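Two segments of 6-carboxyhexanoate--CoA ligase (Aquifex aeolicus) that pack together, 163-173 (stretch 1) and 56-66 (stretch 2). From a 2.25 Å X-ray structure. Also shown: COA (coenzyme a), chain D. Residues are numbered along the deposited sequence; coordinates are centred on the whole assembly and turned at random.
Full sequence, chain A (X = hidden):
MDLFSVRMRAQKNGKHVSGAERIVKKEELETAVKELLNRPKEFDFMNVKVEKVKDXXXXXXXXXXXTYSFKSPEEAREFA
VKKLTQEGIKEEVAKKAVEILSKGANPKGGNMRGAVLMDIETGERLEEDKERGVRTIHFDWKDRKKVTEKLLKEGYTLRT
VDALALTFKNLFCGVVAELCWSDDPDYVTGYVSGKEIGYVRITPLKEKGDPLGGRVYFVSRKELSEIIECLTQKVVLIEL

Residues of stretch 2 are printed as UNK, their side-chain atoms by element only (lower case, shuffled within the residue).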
# COMPACT_ATOMS: atom_id res chain seq x y z
N ALA A 163 -2.91 -5.44 -1.48
CA ALA A 163 -2.81 -4.38 -0.48
C ALA A 163 -2.48 -4.93 0.91
O ALA A 163 -1.73 -4.29 1.66
CB ALA A 163 -4.11 -3.56 -0.44
N LEU A 164 -2.99 -6.11 1.25
CA LEU A 164 -2.65 -6.72 2.53
C LEU A 164 -1.15 -6.90 2.68
O LEU A 164 -0.57 -6.56 3.71
CB LEU A 164 -3.36 -8.06 2.71
CG LEU A 164 -4.72 -8.01 3.40
CD1 LEU A 164 -5.52 -9.29 3.17
CD2 LEU A 164 -4.53 -7.74 4.90
N ALA A 165 -0.50 -7.48 1.66
CA ALA A 165 0.93 -7.74 1.78
C ALA A 165 1.69 -6.43 1.95
O ALA A 165 2.66 -6.36 2.71
CB ALA A 165 1.44 -8.51 0.57
N LEU A 166 1.22 -5.37 1.28
CA LEU A 166 1.87 -4.06 1.35
C LEU A 166 1.72 -3.40 2.73
O LEU A 166 2.70 -2.87 3.27
CB LEU A 166 1.29 -3.17 0.24
CG LEU A 166 1.62 -1.71 -0.16
CD1 LEU A 166 2.45 -0.94 0.80
CD2 LEU A 166 2.26 -1.64 -1.54
N THR A 167 0.50 -3.38 3.30
CA THR A 167 0.33 -2.83 4.65
C THR A 167 1.10 -3.62 5.66
O THR A 167 1.56 -3.07 6.67
CB THR A 167 -1.10 -2.86 5.17
OG1 THR A 167 -1.88 -3.90 4.55
CG2 THR A 167 -1.70 -1.56 5.11
N PHE A 168 1.12 -4.94 5.51
CA PHE A 168 1.73 -5.69 6.58
C PHE A 168 3.21 -5.37 6.65
O PHE A 168 3.76 -5.26 7.76
CB PHE A 168 1.48 -7.18 6.44
CG PHE A 168 1.92 -7.93 7.65
CD1 PHE A 168 1.19 -7.84 8.82
CD2 PHE A 168 3.10 -8.66 7.64
CE1 PHE A 168 1.61 -8.50 9.97
CE2 PHE A 168 3.52 -9.32 8.78
CZ PHE A 168 2.77 -9.24 9.95
N LYS A 169 3.85 -5.18 5.49
CA LYS A 169 5.24 -4.74 5.49
C LYS A 169 5.38 -3.37 6.15
O LYS A 169 6.28 -3.16 6.96
CB LYS A 169 5.81 -4.71 4.07
CG LYS A 169 7.33 -5.03 4.05
CD LYS A 169 8.16 -3.96 3.36
CE LYS A 169 9.62 -4.38 3.30
NZ LYS A 169 10.47 -3.43 2.54
N ASN A 170 4.50 -2.42 5.79
CA ASN A 170 4.54 -1.10 6.40
C ASN A 170 4.50 -1.20 7.92
O ASN A 170 5.38 -0.67 8.61
CB ASN A 170 3.37 -0.24 5.90
CG ASN A 170 3.49 0.11 4.43
OD1 ASN A 170 4.55 -0.06 3.83
ND2 ASN A 170 2.40 0.58 3.84
N LEU A 171 3.52 -1.93 8.46
CA LEU A 171 3.42 -2.10 9.91
C LEU A 171 4.63 -2.83 10.48
O LEU A 171 5.09 -2.50 11.58
CB LEU A 171 2.13 -2.84 10.27
CG LEU A 171 0.85 -2.16 9.79
CD1 LEU A 171 -0.38 -3.00 10.18
CD2 LEU A 171 0.76 -0.73 10.32
N PHE A 172 5.15 -3.82 9.76
CA PHE A 172 6.35 -4.50 10.24
C PHE A 172 7.55 -3.54 10.28
O PHE A 172 8.40 -3.64 11.17
CB PHE A 172 6.65 -5.72 9.38
CG PHE A 172 7.99 -6.33 9.64
CD1 PHE A 172 8.15 -7.23 10.69
CD2 PHE A 172 9.10 -6.01 8.85
CE1 PHE A 172 9.41 -7.80 10.95
CE2 PHE A 172 10.36 -6.57 9.11
CZ PHE A 172 10.51 -7.47 10.15
N CYS A 173 7.61 -2.61 9.32
CA CYS A 173 8.71 -1.67 9.22
C CYS A 173 8.61 -0.51 10.21
O CYS A 173 9.56 0.27 10.32
CB CYS A 173 8.77 -1.13 7.79
SG CYS A 173 9.60 -2.25 6.68
N UNK A 56 17.08 -11.53 3.73
CA UNK A 56 15.64 -11.34 3.76
C UNK A 56 15.11 -11.88 5.08
O UNK A 56 15.78 -12.65 5.77
c UNK A 56 16.15 -14.22 2.11
c UNK A 56 16.23 -15.61 2.14
c UNK A 56 15.05 -13.55 2.63
c UNK A 56 14.96 -12.04 2.58
c UNK A 56 14.01 -14.30 3.19
c UNK A 56 14.09 -15.69 3.24
c UNK A 56 15.19 -16.35 2.71
N UNK A 57 13.89 -11.48 5.41
CA UNK A 57 13.27 -11.95 6.63
C UNK A 57 11.87 -12.48 6.31
O UNK A 57 11.17 -11.92 5.47
o UNK A 57 12.33 -10.72 11.28
c UNK A 57 13.19 -10.86 7.71
o UNK A 57 13.47 -9.30 10.04
c UNK A 57 12.93 -10.41 10.22
c UNK A 57 13.00 -11.45 9.12
N UNK A 58 11.51 -13.56 6.99
CA UNK A 58 10.18 -14.17 6.91
C UNK A 58 9.40 -13.73 8.13
O UNK A 58 9.91 -13.78 9.26
c UNK A 58 10.28 -15.70 6.84
c UNK A 58 11.07 -16.08 5.61
c UNK A 58 8.89 -16.34 6.82
N UNK A 59 8.17 -13.27 7.92
CA UNK A 59 7.32 -12.75 8.99
C UNK A 59 5.93 -13.38 8.86
O UNK A 59 5.45 -13.63 7.75
c UNK A 59 6.42 -10.67 10.07
c UNK A 59 8.64 -10.61 8.95
c UNK A 59 7.24 -11.21 8.92
N UNK A 60 5.29 -13.63 10.01
CA UNK A 60 3.98 -14.26 10.07
C UNK A 60 2.87 -13.22 10.03
O UNK A 60 2.78 -12.36 10.92
c UNK A 60 1.22 -17.86 10.66
c UNK A 60 2.56 -15.89 11.48
c UNK A 60 3.87 -15.10 11.35
n UNK A 60 1.14 -19.00 9.69
c UNK A 60 2.54 -17.09 10.55
N UNK A 61 2.02 -13.28 9.01
CA UNK A 61 0.86 -12.40 8.95
C UNK A 61 -0.04 -12.65 10.16
O UNK A 61 -0.23 -13.79 10.58
c UNK A 61 -3.35 -10.05 7.22
c UNK A 61 -2.08 -9.60 6.86
c UNK A 61 -2.39 -12.18 7.85
c UNK A 61 -3.50 -11.36 7.71
c UNK A 61 -1.12 -11.72 7.49
c UNK A 61 0.09 -12.62 7.64
c UNK A 61 -0.98 -10.43 7.00
N UNK A 62 -0.59 -11.57 10.72
CA UNK A 62 -1.36 -11.70 11.96
C UNK A 62 -2.34 -10.55 12.16
O UNK A 62 -2.71 -10.29 13.31
o UNK A 62 0.21 -9.53 12.60
c UNK A 62 -0.42 -11.78 13.16
n UNK A 62 1.20 -10.46 14.39
c UNK A 62 0.37 -10.49 13.36
N UNK A 63 -2.72 -9.81 11.12
CA UNK A 63 -3.70 -8.75 11.25
C UNK A 63 -5.11 -9.33 11.16
O UNK A 63 -5.37 -10.25 10.39
c UNK A 63 -2.03 -6.06 11.30
c UNK A 63 -2.40 -5.96 8.83
c UNK A 63 -2.26 -6.87 10.03
c UNK A 63 -3.53 -7.70 10.16
N UNK A 64 -6.01 -8.76 11.96
CA UNK A 64 -7.43 -9.05 11.84
C UNK A 64 -8.03 -8.23 10.70
O UNK A 64 -7.72 -7.04 10.54
c UNK A 64 -8.15 -8.72 13.16
c UNK A 64 -8.17 -12.40 14.24
c UNK A 64 -8.56 -9.93 13.98
n UNK A 64 -7.23 -13.53 14.08
c UNK A 64 -7.53 -11.05 13.90
N UNK A 65 -8.88 -8.86 9.90
CA UNK A 65 -9.54 -8.19 8.79
C UNK A 65 -10.98 -7.92 9.16
O UNK A 65 -11.65 -8.76 9.77
c UNK A 65 -9.46 -9.03 7.49
c UNK A 65 -10.03 -8.24 6.29
c UNK A 65 -7.86 -10.25 5.95
c UNK A 65 -8.02 -9.48 7.23
N UNK A 66 -11.48 -6.74 8.78
CA UNK A 66 -12.88 -6.40 8.96
C UNK A 66 -13.30 -5.47 7.84
O UNK A 66 -12.46 -4.91 7.11
o UNK A 66 -12.53 -4.47 10.41
c UNK A 66 -13.15 -5.74 10.32
N1A COA D . 3.56 4.60 -9.29
C2A COA D . 3.98 5.56 -10.12
N3A COA D . 5.19 5.54 -10.66
C4A COA D . 6.05 4.55 -10.36
C5A COA D . 5.66 3.53 -9.50
C6A COA D . 4.35 3.59 -8.97
N6A COA D . 3.89 2.50 -8.01
N7A COA D . 6.67 2.67 -9.38
C8A COA D . 7.67 3.11 -10.12
N9A COA D . 7.30 4.23 -10.75
C1B COA D . 8.29 4.97 -11.57
C2B COA D . 8.19 6.08 -12.17
O2B COA D . 7.53 7.14 -11.40
C3B COA D . 9.84 6.34 -12.01
O3B COA D . 10.07 6.59 -10.60
P3B COA D . 10.49 8.02 -9.83
O7A COA D . 11.54 7.66 -8.83
O8A COA D . 11.00 9.07 -10.76
O9A COA D . 9.32 8.59 -9.08
C4B COA D . 10.39 5.23 -12.41
O4B COA D . 9.24 4.18 -12.51
C5B COA D . 11.54 4.64 -11.46
O5B COA D . 11.00 3.99 -10.37
P1A COA D . 11.66 2.64 -9.64
O1A COA D . 11.87 2.93 -8.15
O2A COA D . 12.95 2.19 -10.27
O3A COA D . 10.54 1.43 -9.73
P2A COA D . 10.81 -0.23 -9.68
O4A COA D . 11.23 -0.63 -11.10
O5A COA D . 11.98 -0.58 -8.75
O6A COA D . 9.36 -0.96 -9.23
CBP COA D . 7.10 -1.23 -8.01
CCP COA D . 8.51 -0.46 -8.15
CDP COA D . 6.17 -0.84 -9.19
CEP COA D . 7.33 -2.75 -8.21
CAP COA D . 6.40 -0.91 -6.57
OAP COA D . 5.45 0.08 -6.65
C9P COA D . 5.68 -2.11 -5.88
O9P COA D . 6.26 -2.82 -5.09
N8P COA D . 4.28 -2.39 -6.17
C7P COA D . 3.57 -3.55 -5.54
C6P COA D . 2.41 -3.12 -4.65
C5P COA D . 1.25 -2.36 -5.39
O5P COA D . 1.47 -1.47 -6.12
N4P COA D . -0.14 -2.78 -5.11
C3P COA D . -1.29 -2.08 -5.83
C2P COA D . -2.59 -2.43 -5.11
S1P COA D . -2.30 -2.01 -3.37

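Position 56 carries one carbon and then a ring of six carbons, out of reach of the helix: Phe 56. At position 57 three carbons run in a row and the third bears two oxygens, a carboxylate that points toward the helix and sets one oxygen at the edge of the Phe 172 ring. This is Glu 57; its OE2 lies 3.5 Å from Phe 172 CZ, where the weakly positive C-H rim suits an oxygen.

Position 58 has three carbons, one carrying the other two, and points away from the helix; it is Val 58. Position 59 repeats that fork but points toward the helix, one methyl lying over the face of Phe 172 and the other at the edge of Phe 168. This is Val 59, with CG2 3.9 Å from the centroid of the Phe 172 ring in a CH-pi contact and CG1 3.4 Å from Phe 168 CE2. Position 60, four carbons in a row ending in nitrogen, turns away again: Lys 60. It meets the helix through its backbone, O lying 3.3 Å from Phe 168 CZ.

Position 61 shows one carbon and a six-carbon ring with no oxygen or nitrogen, touching Leu 164 and Phe 168; it is Phe 61. Its CZ is 3.5 Å from Leu 164 CD2, and its CA sits over the face of the Phe 168 ring, 4.1 Å from the centroid. The two rings meet obliquely, planes at 53°. Position 62 has two carbons, the second carrying one oxygen and one nitrogen, an amide whose end reaches the edge of Phe 168: Asn 62, with OD1 3.2 Å from Phe 168 CE1.

Position 63 has four carbons forked at the second, in contact with both Phe 168 and Leu 171. It is Leu 63, with CG 3.8 Å from Phe 168 CD1 and CD2 3.7 Å from Leu 171 CD1. Position 64, four carbons ending in nitrogen, does not reach the helix: Lys 64. Position 65 has four carbons forked at the first, one arm two carbons long, and touches Leu 164. It is Ile 65, its CD1 3.8 Å from Leu 164 CD1. Position 66, one carbon and one oxygen, is Ser 66, out of reach.

The contact is built from apolar and CH-pi packing, with no hydrogen bond between the segments. Along the strand, 57 and 59 face the helix while 58 and 60 face away. Phe 168 follows Leu 164 by four residues, and Leu 171 and Phe 172 follow Phe 168 by three and four, so all four fall on one helical face. Phe 168 is the hub, covered over one face by Phe 61 CA and bordered at its edge by Val 59, Asn 62 and Leu 63.

Stretch 2 (56-66) FEVVKFNLKIS
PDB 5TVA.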